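Long-range contact in virulence factor (Pectobacterium carotovorum, PDB 2W3Y), which is an S-palmitoylated virulence factor of a Drosophila pathogen that binds to lipid vesicles, probably acting at membranes: residues Q59-F70 / T227-S235. Sequence-based numbering, arbitrary orientation.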
ATOM      1  N   GLN A  59       4.793  -6.059  18.982  1.00 31.52           N
ATOM      2  CA  GLN A  59       3.545  -6.132  18.209  1.00 31.68           C
ATOM      3  C   GLN A  59       3.664  -5.413  16.848  1.00 29.86           C
ATOM      4  O   GLN A  59       3.193  -5.909  15.833  1.00 29.33           O
ATOM      5  CB  GLN A  59       2.408  -5.547  19.057  1.00 31.70           C
ATOM      6  CG  GLN A  59       1.018  -5.549  18.428  1.00 34.28           C
ATOM      7  CD  GLN A  59      -0.074  -5.223  19.445  1.00 34.26           C
ATOM      8  OE1 GLN A  59       0.007  -5.620  20.618  1.00 38.89           O
ATOM      9  NE2 GLN A  59      -1.096  -4.512  19.006  1.00 36.21           N
ATOM     10  N   VAL A  60       4.322  -4.261  16.841  1.00 29.23           N
ATOM     11  CA  VAL A  60       4.502  -3.472  15.627  1.00 29.00           C
ATOM     12  C   VAL A  60       5.429  -4.172  14.622  1.00 28.80           C
ATOM     13  O   VAL A  60       5.129  -4.232  13.420  1.00 28.01           O
ATOM     14  CB  VAL A  60       4.976  -2.031  15.955  1.00 28.87           C
ATOM     15  CG1 VAL A  60       5.399  -1.290  14.694  1.00 28.24           C
ATOM     16  CG2 VAL A  60       3.872  -1.269  16.680  1.00 29.57           C
ATOM     17  N   LYS A  61       6.544  -4.715  15.117  1.00 28.44           N
ATOM     18  CA  LYS A  61       7.481  -5.463  14.269  1.00 28.74           C
ATOM     19  C   LYS A  61       6.833  -6.696  13.642  1.00 27.57           C
ATOM     20  O   LYS A  61       7.048  -6.971  12.467  1.00 27.51           O
ATOM     21  CB  LYS A  61       8.786  -5.802  15.025  1.00 29.09           C
ATOM     22  CG  LYS A  61       9.742  -4.590  15.183  1.00 29.45           C
ATOM     23  CD  LYS A  61      10.844  -4.859  16.230  1.00 30.29           C
ATOM     24  CE  LYS A  61      11.593  -3.570  16.606  1.00 31.76           C
ATOM     25  NZ  LYS A  61      12.639  -3.250  15.579  1.00 34.04           N
ATOM     26  N   ALA A  62       6.017  -7.411  14.417  1.00 27.16           N
ATOM     27  CA  ALA A  62       5.244  -8.544  13.895  1.00 26.40           C
ATOM     28  C   ALA A  62       4.159  -8.092  12.887  1.00 25.76           C
ATOM     29  O   ALA A  62       3.981  -8.714  11.829  1.00 25.18           O
ATOM     30  CB  ALA A  62       4.611  -9.330  15.047  1.00 27.41           C
ATOM     31  N   GLY A  63       3.458  -7.008  13.223  1.00 25.04           N
ATOM     32  CA  GLY A  63       2.397  -6.440  12.386  1.00 24.76           C
ATOM     33  C   GLY A  63       2.907  -6.003  11.023  1.00 24.74           C
ATOM     34  O   GLY A  63       2.257  -6.245  10.010  1.00 24.56           O
ATOM     35  N   ARG A  64       4.082  -5.372  11.004  1.00 25.38           N
ATOM     36  CA  ARG A  64       4.726  -4.965   9.758  1.00 25.62           C
ATOM     37  C   ARG A  64       5.039  -6.161   8.875  1.00 26.24           C
ATOM     38  O   ARG A  64       4.763  -6.115   7.673  1.00 26.66           O
ATOM     39  CB  ARG A  64       5.972  -4.092  10.013  1.00 25.48           C
ATOM     40  CG  ARG A  64       5.617  -2.716  10.571  1.00 25.23           C
ATOM     41  CD  ARG A  64       6.819  -1.803  10.749  1.00 26.00           C
ATOM     42  NE  ARG A  64       7.683  -1.739   9.563  1.00 26.07           N
ATOM     43  CZ  ARG A  64       8.540  -0.756   9.311  1.00 27.22           C
ATOM     44  NH1 ARG A  64       8.640   0.275  10.130  1.00 28.49           N
ATOM     45  NH2 ARG A  64       9.292  -0.794   8.223  1.00 29.36           N
ATOM     46  N   ILE A  65       5.590  -7.232   9.458  1.00 26.33           N
ATOM     47  CA  ILE A  65       5.860  -8.459   8.696  1.00 26.87           C
ATOM     48  C   ILE A  65       4.592  -9.077   8.136  1.00 25.84           C
ATOM     49  O   ILE A  65       4.547  -9.460   6.958  1.00 26.31           O
ATOM     50  CB  ILE A  65       6.633  -9.553   9.503  1.00 26.84           C
ATOM     51  CG1 ILE A  65       7.946  -9.020  10.094  1.00 28.69           C
ATOM     52  CG2 ILE A  65       6.874 -10.802   8.635  1.00 28.04           C
ATOM     53  CD1 ILE A  65       8.830  -8.279   9.162  1.00 29.94           C
ATOM     54  N   LEU A  66       3.567  -9.182   8.974  1.00 25.60           N
ATOM     55  CA  LEU A  66       2.265  -9.703   8.541  1.00 25.21           C
ATOM     56  C   LEU A  66       1.656  -8.935   7.358  1.00 24.63           C
ATOM     57  O   LEU A  66       1.176  -9.540   6.391  1.00 24.58           O
ATOM     58  CB  LEU A  66       1.283  -9.707   9.708  1.00 25.33           C
ATOM     59  CG  LEU A  66       1.502 -10.751  10.809  1.00 25.93           C
ATOM     60  CD1 LEU A  66       0.569 -10.460  12.002  1.00 28.50           C
ATOM     61  CD2 LEU A  66       1.299 -12.181  10.280  1.00 26.25           C
ATOM     62  N   MET A  67       1.674  -7.607   7.442  1.00 23.87           N
ATOM     63  CA  MET A  67       1.054  -6.788   6.399  1.00 23.17           C
ATOM     64  C   MET A  67       1.804  -6.883   5.059  1.00 23.03           C
ATOM     65  O   MET A  67       1.161  -6.959   4.002  1.00 22.22           O
ATOM     66  CB  MET A  67       0.890  -5.335   6.865  1.00 22.93           C
ATOM     67  CG  MET A  67      -0.227  -5.096   7.902  1.00 24.91           C
ATOM     68  SD  MET A  67      -1.920  -5.615   7.467  1.00 22.49           S
ATOM     69  CE  MET A  67      -2.017  -7.313   7.998  1.00 26.25           C
ATOM     70  N   GLU A  68       3.148  -6.899   5.100  1.00 22.60           N
ATOM     71  CA  GLU A  68       3.949  -7.074   3.866  1.00 23.11           C
ATOM     72  C   GLU A  68       3.646  -8.431   3.194  1.00 22.48           C
ATOM     73  O   GLU A  68       3.617  -8.546   1.958  1.00 21.70           O
ATOM     74  CB  GLU A  68       5.453  -6.906   4.119  1.00 23.53           C
ATOM     75  CG  GLU A  68       5.853  -5.485   4.574  1.00 25.20           C
ATOM     76  CD  GLU A  68       7.335  -5.130   4.368  1.00 25.30           C
ATOM     77  OE1 GLU A  68       8.141  -5.971   3.887  1.00 29.45           O
ATOM     78  OE2 GLU A  68       7.699  -3.965   4.674  1.00 28.14           O
ATOM     79  N   ARG A  69       3.399  -9.444   4.018  1.00 21.45           N
ATOM     80  CA  ARG A  69       3.032 -10.767   3.525  1.00 22.04           C
ATOM     81  C   ARG A  69       1.642 -10.780   2.885  1.00 21.14           C
ATOM     82  O   ARG A  69       1.457 -11.406   1.837  1.00 21.67           O
ATOM     83  CB  ARG A  69       3.118 -11.805   4.645  1.00 22.49           C
ATOM     84  CG  ARG A  69       4.565 -12.094   5.082  1.00 25.24           C
ATOM     85  CD  ARG A  69       4.602 -13.128   6.199  1.00 29.37           C
ATOM     86  NE  ARG A  69       4.490 -14.475   5.636  1.00 34.42           N
ATOM     87  CZ  ARG A  69       4.361 -15.599   6.338  1.00 34.73           C
ATOM     88  NH1 ARG A  69       4.314 -15.572   7.668  1.00 35.85           N
ATOM     89  NH2 ARG A  69       4.278 -16.761   5.696  1.00 34.13           N
ATOM     90  N   PHE A  70       0.688 -10.093   3.517  1.00 20.80           N
ATOM     91  CA  PHE A  70      -0.662  -9.906   2.958  1.00 21.28           C
ATOM     92  C   PHE A  70      -0.635  -9.134   1.628  1.00 21.07           C
ATOM     93  O   PHE A  70      -1.326  -9.504   0.668  1.00 21.17           O
ATOM     94  CB  PHE A  70      -1.590  -9.221   3.968  1.00 21.64           C
ATOM     95  CG  PHE A  70      -2.348 -10.184   4.871  1.00 22.79           C
ATOM     96  CD1 PHE A  70      -3.302 -11.058   4.344  1.00 24.07           C
ATOM     97  CD2 PHE A  70      -2.118 -10.190   6.252  1.00 23.02           C
ATOM     98  CE1 PHE A  70      -4.009 -11.935   5.176  1.00 25.96           C
ATOM     99  CE2 PHE A  70      -2.809 -11.060   7.101  1.00 23.86           C
ATOM    100  CZ  PHE A  70      -3.754 -11.937   6.570  1.00 24.72           C
ATOM    101  N   THR A 227      -8.646  -2.677   8.586  1.00 24.64           N
ATOM    102  CA  THR A 227      -7.772  -2.705   9.758  1.00 24.54           C
ATOM    103  C   THR A 227      -7.552  -4.170  10.133  1.00 25.19           C
ATOM    104  O   THR A 227      -8.513  -4.928  10.234  1.00 25.12           O
ATOM    105  CB  THR A 227      -8.447  -1.969  10.929  1.00 24.34           C
ATOM    106  OG1 THR A 227      -8.729  -0.611  10.553  1.00 24.07           O
ATOM    107  CG2 THR A 227      -7.572  -1.971  12.196  1.00 23.84           C
ATOM    108  N   PHE A 228      -6.294  -4.576  10.331  1.00 25.96           N
ATOM    109  CA  PHE A 228      -6.017  -5.951  10.742  1.00 26.92           C
ATOM    110  C   PHE A 228      -6.393  -6.230  12.198  1.00 27.50           C
ATOM    111  O   PHE A 228      -6.217  -5.390  13.066  1.00 26.68           O
ATOM    112  CB  PHE A 228      -4.555  -6.347  10.492  1.00 26.92           C
ATOM    113  CG  PHE A 228      -4.261  -7.794  10.810  1.00 27.91           C
ATOM    114  CD1 PHE A 228      -4.813  -8.813  10.040  1.00 28.39           C
ATOM    115  CD2 PHE A 228      -3.438  -8.136  11.885  1.00 27.58           C
ATOM    116  CE1 PHE A 228      -4.553 -10.145  10.330  1.00 29.19           C
ATOM    117  CE2 PHE A 228      -3.169  -9.467  12.174  1.00 26.57           C
ATOM    118  CZ  PHE A 228      -3.721 -10.467  11.407  1.00 27.89           C
ATOM    119  N   ARG A 229      -6.904  -7.439  12.431  1.00 28.79           N
ATOM    120  CA  ARG A 229      -7.301  -7.904  13.756  1.00 29.98           C
ATOM    121  C   ARG A 229      -6.071  -8.325  14.558  1.00 30.42           C
ATOM    122  O   ARG A 229      -5.897  -9.507  14.880  1.00 30.25           O
ATOM    123  CB  ARG A 229      -8.277  -9.076  13.623  1.00 29.81           C
ATOM    124  CG  ARG A 229      -9.583  -8.731  12.951  1.00 32.30           C
ATOM    125  CD  ARG A 229     -10.651  -9.736  13.324  1.00 37.41           C
ATOM    126  NE  ARG A 229     -10.908 -10.698  12.268  1.00 42.00           N
ATOM    127  CZ  ARG A 229     -11.482 -11.883  12.450  1.00 42.54           C
ATOM    128  NH1 ARG A 229     -11.840 -12.288  13.658  1.00 43.19           N
ATOM    129  NH2 ARG A 229     -11.675 -12.675  11.413  1.00 44.01           N
ATOM    130  N   ILE A 230      -5.222  -7.353  14.881  1.00 31.18           N
ATOM    131  CA  ILE A 230      -3.946  -7.625  15.566  1.00 32.52           C
ATOM    132  C   ILE A 230      -4.130  -8.132  17.011  1.00 33.97           C
ATOM    133  O   ILE A 230      -3.342  -8.959  17.497  1.00 34.51           O
ATOM    134  CB  ILE A 230      -2.990  -6.383  15.502  1.00 32.00           C
ATOM    135  CG1 ILE A 230      -1.558  -6.748  15.901  1.00 31.96           C
ATOM    136  CG2 ILE A 230      -3.535  -5.205  16.317  1.00 30.89           C
ATOM    137  CD1 ILE A 230      -0.816  -7.621  14.893  1.00 33.51           C
ATOM    138  N   GLU A 231      -5.180  -7.636  17.664  1.00 35.71           N
ATOM    139  CA  GLU A 231      -5.555  -8.007  19.037  1.00 37.70           C
ATOM    140  C   GLU A 231      -5.928  -9.484  19.138  1.00 37.99           C
ATOM    141  O   GLU A 231      -5.432 -10.188  20.024  1.00 38.67           O
ATOM    142  CB  GLU A 231      -6.721  -7.146  19.533  1.00 38.08           C
ATOM    143  CG  GLU A 231      -6.449  -5.632  19.584  1.00 41.00           C
ATOM    144  CD  GLU A 231      -6.598  -4.923  18.226  1.00 44.32           C
ATOM    145  OE1 GLU A 231      -6.188  -3.742  18.149  1.00 46.43           O
ATOM    146  OE2 GLU A 231      -7.105  -5.534  17.244  1.00 44.28           O
ATOM    147  N   GLU A 232      -6.776  -9.939  18.215  1.00 38.08           N
ATOM    148  CA  GLU A 232      -7.163 -11.338  18.102  1.00 38.70           C
ATOM    149  C   GLU A 232      -6.017 -12.244  17.662  1.00 38.49           C
ATOM    150  O   GLU A 232      -5.960 -13.397  18.079  1.00 38.19           O
ATOM    151  CB  GLU A 232      -8.342 -11.504  17.148  1.00 38.97           C
ATOM    152  CG  GLU A 232      -9.659 -11.030  17.728  1.00 41.96           C
ATOM    153  CD  GLU A 232     -10.691 -10.693  16.667  1.00 45.97           C
ATOM    154  OE1 GLU A 232     -11.290 -11.636  16.099  1.00 47.35           O
ATOM    155  OE2 GLU A 232     -10.908  -9.481  16.415  1.00 46.61           O
ATOM    156  N   TYR A 233      -5.114 -11.729  16.824  1.00 38.07           N
ATOM    157  CA  TYR A 233      -3.948 -12.500  16.385  1.00 37.77           C
ATOM    158  C   TYR A 233      -3.032 -12.861  17.572  1.00 38.62           C
ATOM    159  O   TYR A 233      -2.459 -13.951  17.615  1.00 38.71           O
ATOM    160  CB  TYR A 233      -3.171 -11.753  15.285  1.00 36.29           C
ATOM    161  CG  TYR A 233      -1.932 -12.474  14.796  1.00 34.22           C
ATOM    162  CD1 TYR A 233      -2.002 -13.397  13.755  1.00 31.60           C
ATOM    163  CD2 TYR A 233      -0.690 -12.237  15.388  1.00 32.06           C
ATOM    164  CE1 TYR A 233      -0.845 -14.074  13.314  1.00 32.60           C
ATOM    165  CE2 TYR A 233       0.451 -12.894  14.968  1.00 32.19           C
ATOM    166  CZ  TYR A 233       0.373 -13.810  13.927  1.00 32.88           C
ATOM    167  OH  TYR A 233       1.520 -14.447  13.516  1.00 34.56           O
ATOM    168  N   PHE A 234      -2.903 -11.946  18.523  1.00 39.72           N
ATOM    169  CA  PHE A 234      -2.054 -12.172  19.687  1.00 41.47           C
ATOM    170  C   PHE A 234      -2.785 -12.778  20.897  1.00 42.07           C
ATOM    171  O   PHE A 234      -2.144 -13.138  21.885  1.00 42.77           O
ATOM    172  CB  PHE A 234      -1.341 -10.877  20.094  1.00 41.88           C
ATOM    173  CG  PHE A 234      -0.081 -10.608  19.326  1.00 42.80           C
ATOM    174  CD1 PHE A 234       1.127 -11.191  19.715  1.00 44.23           C
ATOM    175  CD2 PHE A 234      -0.091  -9.762  18.219  1.00 43.95           C
ATOM    176  CE1 PHE A 234       2.306 -10.935  19.011  1.00 45.22           C
ATOM    177  CE2 PHE A 234       1.081  -9.500  17.502  1.00 43.72           C
ATOM    178  CZ  PHE A 234       2.280 -10.086  17.895  1.00 43.95           C
ATOM    179  N   SER A 235      -4.108 -12.896  20.823  1.00 42.55           N
ATOM    180  CA  SER A 235      -4.886 -13.442  21.943  1.00 42.98           C
ATOM    181  C   SER A 235      -5.596 -14.753  21.616  1.00 43.05           C
ATOM    182  O   SER A 235      -5.887 -15.551  22.513  1.00 43.23           O
ATOM    183  CB  SER A 235      -5.886 -12.411  22.478  1.00 42.95           C
ATOM    184  OG  SER A 235      -7.005 -12.273  21.619  1.00 43.20           O
TER
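Leu66 reaches from helix 57-81 into the angle between the end of strand 214-228 and the short helix 230-235, where CD1 settles on the ring of Tyr233. This CH-pi contact is nearly centred: CD1 stands 3.8 Å from the ring centroid and 11° off the normal, while CD2 lies farther along the ring beside CZ and OH. The Tyr233 hydroxyl is hydrogen-bonded to Asp244 and Lys240 of helix 237-250, which helps to fix the ring that Leu66 meets. Leu66 CD1 also touches CE2 of Phe228 at 3.9 Å and, more loosely, CD1 of Ile230.

The next residue, Met67, bends toward Phe228. Its CB and CG stay near their own helix, and the chain, bent at chi2 and chi3, brings the tip across: SD passes 4.1 Å from CB of Phe228, and CE closes to 3.6 Å from Phe228 CG, with CD1 of that ring close by. The sulfur approaches obliquely, in a Met-aromatic contact. Phe70 meets the CE1 side of the same ring, its CE2 3.8 Å from Phe228 CE1 and the two ring planes inclined at 51°.

Toward the start of the 59-70 segment, Gln59 extends with CG anti to the backbone N (chi1 -179°), which carries CG and the amide obliquely across Ile230; Gln59 NE2 is 3.7 Å from Ile230 CG2 in a van der Waals contact. Ala62 CB touches Phe234 at the ring edge, and the backbone of Gly63 passes close to Ile230 CD1.

No hydrogen bond links the segments; the contact is largely apolar packing, with the Gln59 amide joining by van der Waals contact. It is a helix-on-helix and helix-on-strand-end interface, in which helix 57-81 packs against the junction of strand 214-228 and helix 230-235 within the Evf fold, described as new.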